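Local structure of export chaperone SatS (Mycobacterium tuberculosis H37Rv, 6DNM) at residues Arg40-Ile50 against Leu126-Glu135; Ile18-Gly26 against Val91-Ser102. The protein acts as a chaperone for the SecA2 protein export pathway, probably by handling proteins bound for export before they cross the membrane. All blocks are in the same frame, centred on the assembly; numbering follows the deposited sequence.

Contact 1. Residues Arg40-Ile50 against Leu126-Glu135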
loop_
_atom_site.group_PDB
_atom_site.type_symbol
_atom_site.label_atom_id
_atom_site.label_comp_id
_atom_site.label_asym_id
_atom_site.label_seq_id
_atom_site.Cartn_x
_atom_site.Cartn_y
_atom_site.Cartn_z
ATOM N N ARG A 40 -4.232 -1.724 -13.657
ATOM C CA ARG A 40 -4.780 -0.857 -12.628
ATOM C C ARG A 40 -4.859 -1.600 -11.302
ATOM O O ARG A 40 -5.280 -2.762 -11.255
ATOM C CB ARG A 40 -6.174 -0.360 -13.023
ATOM C CG ARG A 40 -6.148 0.559 -14.238
ATOM C CD ARG A 40 -7.539 0.914 -14.717
ATOM N NE ARG A 40 -8.546 0.735 -13.677
ATOM C CZ ARG A 40 -9.626 1.499 -13.550
ATOM N NH1 ARG A 40 -9.838 2.497 -14.399
ATOM N NH2 ARG A 40 -10.494 1.266 -12.574
ATOM N N PRO A 41 -4.454 -0.965 -10.210
ATOM C CA PRO A 41 -4.516 -1.637 -8.909
ATOM C C PRO A 41 -5.945 -1.719 -8.403
ATOM O O PRO A 41 -6.706 -0.751 -8.471
ATOM C CB PRO A 41 -3.667 -0.739 -8.004
ATOM C CG PRO A 41 -3.760 0.613 -8.638
ATOM C CD PRO A 41 -3.905 0.399 -10.120
ATOM N N ILE A 42 -6.302 -2.889 -7.884
ATOM C CA ILE A 42 -7.572 -3.082 -7.190
ATOM C C ILE A 42 -7.263 -3.652 -5.814
ATOM O O ILE A 42 -6.544 -4.652 -5.698
ATOM C CB ILE A 42 -8.554 -4.004 -7.947
ATOM C CG1 ILE A 42 -8.671 -3.618 -9.427
ATOM C CG2 ILE A 42 -9.921 -3.945 -7.291
ATOM C CD1 ILE A 42 -9.700 -4.434 -10.190
ATOM N N PHE A 43 -7.790 -3.015 -4.774
ATOM C CA PHE A 43 -7.593 -3.476 -3.408
ATOM C C PHE A 43 -8.863 -4.144 -2.898
ATOM O O PHE A 43 -9.955 -3.964 -3.438
ATOM C CB PHE A 43 -7.266 -2.307 -2.472
ATOM C CG PHE A 43 -5.906 -1.699 -2.683
ATOM C CD1 PHE A 43 -4.840 -2.046 -1.865
ATOM C CD2 PHE A 43 -5.705 -0.730 -3.654
ATOM C CE1 PHE A 43 -3.603 -1.466 -2.036
ATOM C CE2 PHE A 43 -4.458 -0.142 -3.825
ATOM C CZ PHE A 43 -3.410 -0.512 -3.014
ATOM N N LEU A 44 -8.704 -4.926 -1.840
ATOM C CA LEU A 44 -9.842 -5.385 -1.062
ATOM C C LEU A 44 -10.499 -4.158 -0.446
ATOM O O LEU A 44 -9.963 -3.559 0.489
ATOM C CB LEU A 44 -9.353 -6.354 0.010
ATOM C CG LEU A 44 -10.418 -6.964 0.908
ATOM C CD1 LEU A 44 -11.331 -7.889 0.081
ATOM C CD2 LEU A 44 -9.761 -7.724 2.068
ATOM N N GLY A 45 -11.635 -3.753 -0.991
ATOM C CA GLY A 45 -12.254 -2.509 -0.581
ATOM C C GLY A 45 -13.438 -2.212 -1.466
ATOM O O GLY A 45 -13.813 -3.007 -2.331
ATOM N N ARG A 46 -14.024 -1.040 -1.233
ATOM C CA ARG A 46 -15.161 -0.592 -2.021
ATOM C C ARG A 46 -15.181 0.926 -2.014
ATOM O O ARG A 46 -14.710 1.558 -1.065
ATOM C CB ARG A 46 -16.487 -1.120 -1.451
ATOM C CG ARG A 46 -16.713 -0.719 0.006
ATOM C CD ARG A 46 -17.665 -1.666 0.735
ATOM N NE ARG A 46 -18.063 -1.140 2.040
ATOM C CZ ARG A 46 -17.492 -1.476 3.194
ATOM N NH1 ARG A 46 -17.926 -0.944 4.329
ATOM N NH2 ARG A 46 -16.488 -2.342 3.216
ATOM N N ASN A 47 -15.717 1.501 -3.090
ATOM C CA ASN A 47 -15.909 2.950 -3.191
ATOM C C ASN A 47 -14.613 3.723 -2.937
ATOM O O ASN A 47 -14.601 4.757 -2.263
ATOM C CB ASN A 47 -17.046 3.425 -2.283
ATOM C CG ASN A 47 -18.340 2.668 -2.535
ATOM O OD1 ASN A 47 -18.718 2.445 -3.681
ATOM N ND2 ASN A 47 -19.018 2.265 -1.464
ATOM N N GLY A 48 -13.508 3.213 -3.476
ATOM C CA GLY A 48 -12.240 3.915 -3.367
ATOM C C GLY A 48 -11.570 3.899 -2.010
ATOM O O GLY A 48 -10.592 4.635 -1.817
ATOM N N ARG A 49 -12.054 3.096 -1.063
ATOM C CA ARG A 49 -11.423 2.965 0.245
ATOM C C ARG A 49 -11.035 1.512 0.484
ATOM O O ARG A 49 -11.797 0.590 0.173
ATOM C CB ARG A 49 -12.333 3.462 1.378
ATOM C CG ARG A 49 -12.727 4.942 1.294
ATOM C CD ARG A 49 -12.765 5.610 2.677
ATOM N NE ARG A 49 -13.756 5.019 3.571
ATOM C CZ ARG A 49 -13.617 4.947 4.891
ATOM N NH1 ARG A 49 -12.526 5.423 5.474
ATOM N NH2 ARG A 49 -14.567 4.391 5.630
ATOM N N ILE A 50 -9.848 1.327 1.046
ATOM C CA ILE A 50 -9.223 0.019 1.210
ATOM C C ILE A 50 -9.574 -0.524 2.587
ATOM O O ILE A 50 -9.309 0.127 3.603
ATOM C CB ILE A 50 -7.698 0.150 1.071
ATOM C CG1 ILE A 50 -7.330 0.714 -0.306
ATOM C CG2 ILE A 50 -7.001 -1.177 1.382
ATOM C CD1 ILE A 50 -5.952 1.331 -0.354
ATOM N N LEU A 126 3.301 2.012 -3.137
ATOM C CA LEU A 126 1.983 1.879 -2.512
ATOM C C LEU A 126 1.152 3.140 -2.700
ATOM O O LEU A 126 -0.039 3.064 -3.016
ATOM C CB LEU A 126 2.137 1.592 -1.019
ATOM C CG LEU A 126 0.817 1.589 -0.240
ATOM C CD1 LEU A 126 -0.065 0.395 -0.610
ATOM C CD2 LEU A 126 1.099 1.621 1.252
ATOM N N LEU A 127 1.762 4.309 -2.493
ATOM C CA LEU A 127 1.025 5.566 -2.598
ATOM C C LEU A 127 0.404 5.732 -3.978
ATOM O O LEU A 127 -0.763 6.120 -4.103
ATOM C CB LEU A 127 1.966 6.733 -2.320
ATOM C CG LEU A 127 2.469 6.881 -0.895
ATOM C CD1 LEU A 127 3.432 8.043 -0.796
ATOM C CD2 LEU A 127 1.299 7.098 -0.019
ATOM N N ARG A 128 1.178 5.463 -5.033
ATOM C CA ARG A 128 0.638 5.580 -6.384
ATOM C C ARG A 128 -0.510 4.606 -6.594
ATOM O O ARG A 128 -1.522 4.954 -7.216
ATOM C CB ARG A 128 1.739 5.334 -7.416
ATOM C CG ARG A 128 2.890 6.304 -7.336
ATOM C CD ARG A 128 2.814 7.304 -8.434
ATOM N NE ARG A 128 4.038 8.090 -8.530
ATOM C CZ ARG A 128 4.068 9.351 -8.938
ATOM N NH1 ARG A 128 2.936 9.962 -9.275
ATOM N NH2 ARG A 128 5.224 9.994 -9.010
ATOM N N ASP A 129 -0.378 3.381 -6.072
ATOM C CA ASP A 129 -1.463 2.410 -6.193
ATOM C C ASP A 129 -2.709 2.884 -5.455
ATOM O O ASP A 129 -3.827 2.735 -5.958
ATOM C CB ASP A 129 -1.020 1.059 -5.633
ATOM C CG ASP A 129 -0.157 0.264 -6.597
ATOM O OD1 ASP A 129 -0.006 0.668 -7.764
ATOM O OD2 ASP A 129 0.365 -0.786 -6.171
ATOM N N ILE A 130 -2.543 3.451 -4.257
ATOM C CA ILE A 130 -3.699 3.949 -3.510
ATOM C C ILE A 130 -4.345 5.110 -4.248
ATOM O O ILE A 130 -5.575 5.194 -4.347
ATOM C CB ILE A 130 -3.293 4.353 -2.080
ATOM C CG1 ILE A 130 -2.871 3.128 -1.271
ATOM C CG2 ILE A 130 -4.435 5.098 -1.383
ATOM C CD1 ILE A 130 -2.494 3.483 0.162
ATOM N N GLY A 131 -3.533 6.033 -4.765
ATOM C CA GLY A 131 -4.091 7.136 -5.527
ATOM C C GLY A 131 -4.857 6.665 -6.747
ATOM O O GLY A 131 -5.950 7.161 -7.037
ATOM N N ASP A 132 -4.307 5.683 -7.466
ATOM C CA ASP A 132 -4.987 5.175 -8.650
ATOM C C ASP A 132 -6.292 4.483 -8.272
ATOM O O ASP A 132 -7.334 4.713 -8.900
ATOM C CB ASP A 132 -4.073 4.202 -9.398
ATOM C CG ASP A 132 -2.876 4.888 -10.047
ATOM O OD1 ASP A 132 -2.775 6.135 -10.004
ATOM O OD2 ASP A 132 -2.021 4.166 -10.602
ATOM N N TYR A 133 -6.254 3.638 -7.242
ATOM C CA TYR A 133 -7.446 2.906 -6.824
ATOM C C TYR A 133 -8.526 3.852 -6.313
ATOM O O TYR A 133 -9.718 3.641 -6.565
ATOM C CB TYR A 133 -7.073 1.892 -5.740
ATOM C CG TYR A 133 -8.278 1.217 -5.111
ATOM C CD1 TYR A 133 -9.050 0.314 -5.835
ATOM C CD2 TYR A 133 -8.655 1.503 -3.806
ATOM C CE1 TYR A 133 -10.155 -0.300 -5.261
ATOM C CE2 TYR A 133 -9.747 0.888 -3.220
ATOM C CZ TYR A 133 -10.501 -0.007 -3.956
ATOM O OH TYR A 133 -11.590 -0.613 -3.366
ATOM N N SER A 134 -8.130 4.899 -5.592
ATOM C CA SER A 134 -9.094 5.839 -5.037
ATOM C C SER A 134 -9.648 6.798 -6.078
ATOM O O SER A 134 -10.587 7.542 -5.770
ATOM C CB SER A 134 -8.449 6.650 -3.913
ATOM O OG SER A 134 -7.469 7.536 -4.425
ATOM N N GLU A 135 -9.087 6.809 -7.289
ATOM C CA GLU A 135 -9.511 7.718 -8.356
ATOM C C GLU A 135 -9.396 9.181 -7.938
ATOM O O GLU A 135 -10.166 10.033 -8.383
ATOM C CB GLU A 135 -10.909 7.377 -8.886
ATOM C CG GLU A 135 -10.994 5.980 -9.471
ATOM C CD GLU A 135 -12.351 5.687 -10.071
ATOM O OE1 GLU A 135 -12.443 4.777 -10.922
ATOM O OE2 GLU A 135 -13.325 6.374 -9.695
#

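Contact 2. Residues Ile18-Gly26 against Val91-Ser102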
loop_
_atom_site.group_PDB
_atom_site.type_symbol
_atom_site.label_atom_id
_atom_site.label_comp_id
_atom_site.label_asym_id
_atom_site.label_seq_id
_atom_site.Cartn_x
_atom_site.Cartn_y
_atom_site.Cartn_z
ATOM N N ILE A 18 -3.497 -12.542 -6.581
ATOM C CA ILE A 18 -3.832 -11.490 -5.633
ATOM C C ILE A 18 -2.810 -11.576 -4.508
ATOM O O ILE A 18 -2.497 -12.675 -4.041
ATOM C CB ILE A 18 -5.274 -11.674 -5.107
ATOM C CG1 ILE A 18 -6.284 -11.530 -6.261
ATOM C CG2 ILE A 18 -5.586 -10.704 -3.980
ATOM C CD1 ILE A 18 -7.695 -12.043 -5.962
ATOM N N ASP A 19 -2.268 -10.421 -4.091
ATOM C CA ASP A 19 -1.197 -10.390 -3.104
ATOM C C ASP A 19 -1.716 -9.909 -1.763
ATOM O O ASP A 19 -2.277 -8.806 -1.680
ATOM C CB ASP A 19 -0.086 -9.416 -3.532
ATOM C CG ASP A 19 0.732 -9.903 -4.704
ATOM O OD1 ASP A 19 0.862 -11.126 -4.909
ATOM O OD2 ASP A 19 1.267 -9.027 -5.412
ATOM N N PRO A 20 -1.461 -10.642 -0.685
ATOM C CA PRO A 20 -1.545 -10.030 0.647
ATOM C C PRO A 20 -0.432 -9.011 0.807
ATOM O O PRO A 20 0.698 -9.224 0.363
ATOM C CB PRO A 20 -1.332 -11.218 1.597
ATOM C CG PRO A 20 -1.594 -12.461 0.745
ATOM C CD PRO A 20 -1.121 -12.072 -0.628
ATOM N N ILE A 21 -0.765 -7.874 1.414
ATOM C CA ILE A 21 0.221 -6.829 1.651
ATOM C C ILE A 21 0.178 -6.408 3.113
ATOM O O ILE A 21 -0.829 -6.579 3.803
ATOM C CB ILE A 21 0.065 -5.601 0.716
ATOM C CG1 ILE A 21 -1.189 -4.802 1.064
ATOM C CG2 ILE A 21 0.071 -6.025 -0.759
ATOM C CD1 ILE A 21 -1.280 -3.471 0.306
ATOM N N GLN A 22 1.299 -5.847 3.583
ATOM C CA GLN A 22 1.424 -5.325 4.937
ATOM C C GLN A 22 1.731 -3.839 4.855
ATOM O O GLN A 22 2.633 -3.433 4.116
ATOM C CB GLN A 22 2.582 -6.018 5.653
ATOM C CG GLN A 22 2.789 -5.596 7.105
ATOM C CD GLN A 22 4.107 -6.091 7.651
ATOM O OE1 GLN A 22 5.167 -5.751 7.124
ATOM N NE2 GLN A 22 4.052 -6.918 8.694
ATOM N N ILE A 23 0.994 -3.026 5.611
ATOM C CA ILE A 23 1.207 -1.582 5.639
ATOM C C ILE A 23 1.529 -1.199 7.071
ATOM O O ILE A 23 0.702 -1.390 7.965
ATOM C CB ILE A 23 -0.025 -0.800 5.150
ATOM C CG1 ILE A 23 -0.423 -1.208 3.722
ATOM C CG2 ILE A 23 0.240 0.706 5.251
ATOM C CD1 ILE A 23 -1.799 -0.686 3.288
ATOM N N MET A 24 2.726 -0.679 7.302
ATOM C CA MET A 24 3.139 -0.278 8.638
ATOM C C MET A 24 3.159 1.241 8.737
ATOM O O MET A 24 3.749 1.923 7.892
ATOM C CB MET A 24 4.510 -0.866 8.992
ATOM C CG MET A 24 4.538 -2.395 8.915
ATOM S SD MET A 24 6.071 -3.135 9.529
ATOM C CE MET A 24 5.964 -2.808 11.291
ATOM N N THR A 25 2.483 1.765 9.746
ATOM C CA THR A 25 2.533 3.178 10.077
ATOM C C THR A 25 3.080 3.315 11.490
ATOM O O THR A 25 3.243 2.330 12.212
ATOM C CB THR A 25 1.146 3.829 9.977
ATOM O OG1 THR A 25 0.363 3.471 11.125
ATOM C CG2 THR A 25 0.415 3.380 8.714
ATOM N N GLY A 26 3.375 4.551 11.891
ATOM C CA GLY A 26 3.934 4.764 13.214
ATOM C C GLY A 26 3.068 4.232 14.335
ATOM O O GLY A 26 3.584 3.961 15.426
ATOM N N VAL A 91 -2.476 -16.730 5.094
ATOM C CA VAL A 91 -2.102 -15.401 4.635
ATOM C C VAL A 91 -0.607 -15.234 4.851
ATOM O O VAL A 91 -0.095 -15.451 5.956
ATOM C CB VAL A 91 -2.908 -14.319 5.364
ATOM C CG1 VAL A 91 -2.543 -12.943 4.831
ATOM C CG2 VAL A 91 -4.391 -14.582 5.194
ATOM N N ALA A 92 0.100 -14.890 3.784
ATOM C CA ALA A 92 1.543 -14.718 3.822
ATOM C C ALA A 92 1.880 -13.527 2.948
ATOM O O ALA A 92 1.400 -13.437 1.815
ATOM C CB ALA A 92 2.242 -15.970 3.282
ATOM N N VAL A 93 2.684 -12.612 3.479
ATOM C CA VAL A 93 3.113 -11.415 2.767
ATOM C C VAL A 93 4.578 -11.598 2.387
ATOM O O VAL A 93 5.424 -11.838 3.254
ATOM C CB VAL A 93 2.924 -10.156 3.631
ATOM C CG1 VAL A 93 3.383 -8.918 2.882
ATOM C CG2 VAL A 93 1.472 -10.020 4.077
ATOM N N THR A 94 4.880 -11.488 1.097
ATOM C CA THR A 94 6.273 -11.553 0.675
ATOM C C THR A 94 6.975 -10.224 0.951
ATOM O O THR A 94 6.340 -9.183 1.147
ATOM C CB THR A 94 6.383 -11.919 -0.805
ATOM O OG1 THR A 94 5.690 -10.938 -1.582
ATOM C CG2 THR A 94 5.768 -13.294 -1.068
ATOM N N ASP A 95 8.310 -10.273 0.967
ATOM C CA ASP A 95 9.092 -9.126 1.426
ATOM C C ASP A 95 8.888 -7.904 0.538
ATOM O O ASP A 95 8.972 -6.767 1.020
ATOM C CB ASP A 95 10.579 -9.475 1.489
ATOM C CG ASP A 95 10.925 -10.411 2.647
ATOM O OD1 ASP A 95 10.036 -10.744 3.462
ATOM O OD2 ASP A 95 12.107 -10.808 2.747
ATOM N N ASP A 96 8.613 -8.117 -0.749
ATOM C CA ASP A 96 8.374 -7.028 -1.693
ATOM C C ASP A 96 6.994 -6.403 -1.545
ATOM O O ASP A 96 6.706 -5.406 -2.218
ATOM C CB ASP A 96 8.584 -7.506 -3.134
ATOM C CG ASP A 96 7.679 -8.658 -3.498
ATOM O OD1 ASP A 96 7.035 -8.600 -4.563
ATOM O OD2 ASP A 96 7.597 -9.617 -2.704
ATOM N N ASN A 97 6.146 -6.960 -0.684
ATOM C CA ASN A 97 4.818 -6.420 -0.421
ATOM C C ASN A 97 4.704 -5.852 0.986
ATOM O O ASN A 97 3.599 -5.755 1.540
ATOM C CB ASN A 97 3.753 -7.478 -0.702
ATOM C CG ASN A 97 3.579 -7.714 -2.169
ATOM O OD1 ASN A 97 3.612 -6.773 -2.949
ATOM N ND2 ASN A 97 3.422 -8.971 -2.564
ATOM N N VAL A 98 5.839 -5.464 1.561
ATOM C CA VAL A 98 5.914 -4.811 2.861
ATOM C C VAL A 98 6.122 -3.319 2.617
ATOM O O VAL A 98 7.124 -2.910 2.022
ATOM C CB VAL A 98 7.052 -5.414 3.701
ATOM C CG1 VAL A 98 7.318 -4.582 4.938
ATOM C CG2 VAL A 98 6.709 -6.848 4.083
ATOM N N TYR A 99 5.177 -2.502 3.068
ATOM C CA TYR A 99 5.184 -1.070 2.816
ATOM C C TYR A 99 5.205 -0.325 4.139
ATOM O O TYR A 99 4.327 -0.524 4.977
ATOM C CB TYR A 99 3.929 -0.688 2.042
ATOM C CG TYR A 99 3.837 -1.330 0.683
ATOM C CD1 TYR A 99 4.642 -0.901 -0.361
ATOM C CD2 TYR A 99 2.955 -2.382 0.442
ATOM C CE1 TYR A 99 4.561 -1.480 -1.619
ATOM C CE2 TYR A 99 2.865 -2.968 -0.817
ATOM C CZ TYR A 99 3.674 -2.507 -1.843
ATOM O OH TYR A 99 3.594 -3.080 -3.096
ATOM N N VAL A 100 6.189 0.544 4.330
ATOM C CA VAL A 100 6.414 1.187 5.623
ATOM C C VAL A 100 6.344 2.693 5.429
ATOM O O VAL A 100 7.226 3.287 4.793
ATOM C CB VAL A 100 7.763 0.777 6.243
ATOM C CG1 VAL A 100 7.950 1.425 7.617
ATOM C CG2 VAL A 100 7.858 -0.729 6.341
ATOM N N LEU A 101 5.313 3.317 5.997
ATOM C CA LEU A 101 5.240 4.773 6.061
ATOM C C LEU A 101 5.885 5.338 7.319
ATOM O O LEU A 101 6.236 6.529 7.339
ATOM C CB LEU A 101 3.782 5.242 5.979
ATOM C CG LEU A 101 3.009 4.776 4.749
ATOM C CD1 LEU A 101 1.629 5.420 4.707
ATOM C CD2 LEU A 101 3.772 5.041 3.451
ATOM N N SER A 102 6.065 4.501 8.343
ATOM C CA SER A 102 6.596 4.905 9.644
ATOM C C SER A 102 7.912 5.659 9.524
ATOM O O SER A 102 8.843 5.210 8.856
ATOM C CB SER A 102 6.841 3.644 10.468
ATOM O OG SER A 102 5.756 2.757 10.336
HETATM O O HOH W 1 2.601 -10.869 -0.664
#

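Contact 1. Residues Arg40-Ile50 against Leu126-Glu135
Tyr-133 lays its ring across strand 40-43 and the hairpin that follows, one face turned to the start of Phe-43. The CB of Phe-43 stands over that face, 4.2 Å from the centroid of the Tyr-133 ring and almost on its normal, a CH-pi contact. The phenyl group comes in edge first: Phe-43 CD2 lies 3.5 Å from Tyr-133 CG, an offset edge-to-face pair with the planes 62° apart. Tyrosine reaches this place because its CG is anti to the backbone N (chi1 172°), which swings the ring off the last helical turn and over the strand.

The same phenylalanine ring is held on other sides. Ile-50 CD1 sits over the centre of one face, 3.7 Å above the plane, and also meets Ile-130 CG1, while further round the edge that meets Tyr-133, Phe-43 CE2 and CZ touch Asp-129 O and CB. Beside it, Pro-41 rests on the helix backbone, with Pro-41 CG 3.4 Å from Asp-129 O and 3.7 Å from Asp-132 CB.

At its other end, the Tyr-133 OH comes within 3.1 Å of Gly-45 C, so the glycine backbone passes the phenol oxygen at the ring's edge; the hydrogen bond of that oxygen goes to Asp-70. Gly-48, in the type I' turn from Arg-46 to Arg-49, brings its carbonyl oxygen 3.6 Å from Ser-134 CB. Here helix 117-134 ends in a Schellman motif at Glu-135.

The contact is thus helix-on-sheet packing: the 126-134 part of the helix lies across a face of the sheet, nearly perpendicular to strand 40-43 (83°), and that strand pairs with strand 29-37 along one edge. Tyr-36 of strand 29-37 hydrogen-bonds Asp-129, and helix 170-185 packs against Leu-127 and Ser-134.

Contact 2. Residues Ile18-Gly26 against Val91-Ser102
Gln-22 and Val-98 are neighbours on adjacent parallel strands of a mixed beta-sheet, and their side chains leave the same face of the sheet and run alongside each other. From the backbone outward, Gln-22 CB passes 4.1 Å from Val-93 CG1. CG lies opposite the backbone N about the CA-CB bond (chi1 -178°) and the rest of the chain is stretched out, carrying the side chain along Val-98 until OE1 rests 3.3 Å from Val-98 CG1. The other amide atom, NE2, hydrogen-bonds Tyr-31 of strand 29-37, so the glutamine spans three strands.

The backbones are joined by alternating bonds. Gln-22 N donates to Asn-97 O, Gln-22 O accepts from Tyr-99 N, and Met-24 N reaches Tyr-99 O at 2.8 Å. Met-24 O then takes Leu-101 N, also at 2.8 Å, beyond the end of strand 98-100. On the face bearing Ile-23 and Tyr-99, the tyrosine ring turns an edge to Ile-21 CB, and its hydroxyl bonds Glu-125 of helix 117-134.

Before the strand the chain bends through a 3-10 segment, and Pro-20 packs on the incoming arm, its CB 3.9 Å from both Val-91 CG1 and Val-93 CG2. One water bridges the two segments there: it donates to Pro-20 O at 2.7 Å and accepts from Thr-94 N and Asn-97 ND2.

How the contacts relate
Both contacts reach one mixed sheet, whose strands run in the order 40-43, 29-37, 19-24, 98-100; segment 40-50 also runs on into a second, three-stranded sheet with 187-189. Contact 1 involves one edge strand and contact 2 the other edge with its inner neighbour; their centres are about 15 Å apart. Helix 117-134 unites them, for Leu-126 of contact 1 meets Tyr-99, Ile-23 and Ile-21 of contact 2, and Phe-43 also touches Ile-21, so the two share a continuous apolar layer between helix and sheet. Along the chain the segments alternate, 18-26, 40-50, 91-102, then 126-135, so the contacts interleave and distant segments meet in one domain.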